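Local coordinates for protein glutathione S-transferase (Xanthomonas axonopodis pv. citri, PDB 6NV6) that probably conjugates glutathione to electrophilic compounds as a theta-class transferase, and binds glutathione in the crystal, at residues 56-60 against 68-74. Residues are numbered along the deposited sequence; the frame is centred on the assembly and turned at random.
Sequences PTLQD and SNAIVRY
Ile71, Leu58 and Tyr74 carry this contact, a compact example of how a helix is laid against one face of a sheet. Ile71 reaches from the helix toward the strand, and both its branches touch it. CG1 stands anti to the carbonyl carbon (chi1 -65°), and the nearly extended chi2 (165°) carries CD1 on to Pro56, where it meets ring atom CG at 4.0 Å. The other branch, CG2, lies against Leu58 CG, while CG1 of Ile71 approaches CB of Leu58 to 3.9 Å. Farther along, Leu58 CD1 comes obliquely to the Tyr74 ring, 4.3 Å from its CE2. The tyrosine extends past this apolar patch, and its OH lies 2.7 Å from Asp60 OD2, a hydrogen bond in the model that stays doubtful because another atom crowds OD2. As modelled, that oxygen lies at the ring edge. Strand 57-60 and helix 68-74 run roughly parallel, 30° apart, so every second residue, Pro56, Leu58 and Asp60, meets Ser68, Ile71 and Tyr74, three apart on the helix. Both belong to the thioredoxin-like N-terminal domain: strand 4-7 flanks Leu58, Leu65 of strand 63-65 touches Ile71 and Tyr74, helix 13-25 borders Pro56 and Ser68, and helix 88-118 packs against Val72.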
# COMPACT_ATOMS: atom_id res chain seq x y z
N PRO A 56 -0.95 1.61 -11.87
CA PRO A 56 -0.26 0.47 -12.48
C PRO A 56 -1.12 -0.18 -13.56
O PRO A 56 -2.34 -0.26 -13.44
CB PRO A 56 -0.04 -0.49 -11.31
CG PRO A 56 -1.06 -0.09 -10.29
CD PRO A 56 -1.23 1.39 -10.45
N THR A 57 -0.46 -0.62 -14.63
CA THR A 57 -1.08 -1.52 -15.60
C THR A 57 -0.41 -2.88 -15.46
O THR A 57 0.81 -3.00 -15.61
CB THR A 57 -0.94 -1.02 -17.03
OG1 THR A 57 -1.39 0.35 -17.12
CG2 THR A 57 -1.76 -1.88 -17.97
N LEU A 58 -1.20 -3.90 -15.15
CA LEU A 58 -0.73 -5.28 -15.14
C LEU A 58 -1.09 -5.94 -16.46
O LEU A 58 -2.19 -5.74 -16.98
CB LEU A 58 -1.33 -6.07 -13.98
CG LEU A 58 -0.76 -7.46 -13.64
CD1 LEU A 58 -1.47 -8.57 -14.39
CD2 LEU A 58 0.72 -7.57 -13.91
N GLN A 59 -0.16 -6.72 -16.99
CA GLN A 59 -0.42 -7.62 -18.11
C GLN A 59 0.17 -8.98 -17.78
O GLN A 59 1.36 -9.08 -17.46
CB GLN A 59 0.16 -7.09 -19.42
CG GLN A 59 -0.05 -8.04 -20.60
CD GLN A 59 0.28 -7.41 -21.94
OE1 GLN A 59 0.55 -6.21 -22.03
NE2 GLN A 59 0.27 -8.23 -23.00
N ASP A 60 -0.66 -10.01 -17.86
CA ASP A 60 -0.21 -11.38 -17.63
C ASP A 60 -0.93 -12.23 -18.68
O ASP A 60 -2.10 -12.59 -18.51
CB ASP A 60 -0.53 -11.86 -16.22
CG ASP A 60 -0.15 -13.32 -16.01
OD1 ASP A 60 0.58 -13.88 -16.86
OD2 ASP A 60 -0.58 -13.91 -15.00
N SER A 68 -5.20 -1.26 -8.75
CA SER A 68 -4.20 -1.73 -7.79
C SER A 68 -4.69 -2.96 -7.03
O SER A 68 -4.08 -4.04 -7.08
CB SER A 68 -3.89 -0.61 -6.80
OG SER A 68 -3.83 0.65 -7.46
N ASN A 69 -5.81 -2.82 -6.31
CA ASN A 69 -6.24 -3.87 -5.40
C ASN A 69 -6.73 -5.10 -6.15
O ASN A 69 -6.56 -6.23 -5.67
CB ASN A 69 -7.31 -3.35 -4.44
CG ASN A 69 -6.79 -2.24 -3.53
OD1 ASN A 69 -5.58 -2.03 -3.40
ND2 ASN A 69 -7.71 -1.53 -2.90
N ALA A 70 -7.34 -4.92 -7.33
CA ALA A 70 -7.63 -6.06 -8.18
C ALA A 70 -6.35 -6.76 -8.63
O ALA A 70 -6.27 -8.00 -8.64
CB ALA A 70 -8.46 -5.62 -9.39
N ILE A 71 -5.33 -5.98 -9.02
CA ILE A 71 -4.04 -6.55 -9.37
C ILE A 71 -3.49 -7.37 -8.21
O ILE A 71 -2.95 -8.47 -8.41
CB ILE A 71 -3.06 -5.44 -9.79
CG1 ILE A 71 -3.53 -4.77 -11.08
CG2 ILE A 71 -1.66 -6.00 -10.00
CD1 ILE A 71 -2.85 -3.46 -11.37
N VAL A 72 -3.65 -6.87 -6.99
CA VAL A 72 -3.11 -7.59 -5.84
C VAL A 72 -3.86 -8.90 -5.65
O VAL A 72 -3.27 -9.98 -5.62
CB VAL A 72 -3.18 -6.72 -4.56
CG1 VAL A 72 -2.93 -7.56 -3.31
CG2 VAL A 72 -2.20 -5.55 -4.65
N ARG A 73 -5.19 -8.80 -5.54
CA ARG A 73 -6.00 -9.99 -5.31
C ARG A 73 -5.75 -11.04 -6.37
O ARG A 73 -5.66 -12.23 -6.07
CB ARG A 73 -7.49 -9.62 -5.24
CG ARG A 73 -7.88 -9.01 -3.90
CD ARG A 73 -9.40 -8.90 -3.76
NE ARG A 73 -9.91 -7.86 -4.65
CZ ARG A 73 -10.08 -6.59 -4.29
NH1 ARG A 73 -9.80 -6.21 -3.05
NH2 ARG A 73 -10.54 -5.70 -5.16
N TYR A 74 -5.58 -10.59 -7.61
CA TYR A 74 -5.27 -11.53 -8.68
C TYR A 74 -3.91 -12.20 -8.45
O TYR A 74 -3.82 -13.43 -8.39
CB TYR A 74 -5.29 -10.81 -10.03
CG TYR A 74 -4.70 -11.68 -11.10
CD1 TYR A 74 -5.35 -12.85 -11.48
CD2 TYR A 74 -3.49 -11.37 -11.69
CE1 TYR A 74 -4.82 -13.67 -12.44
CE2 TYR A 74 -2.94 -12.18 -12.65
CZ TYR A 74 -3.61 -13.33 -13.03
OH TYR A 74 -3.07 -14.14 -13.99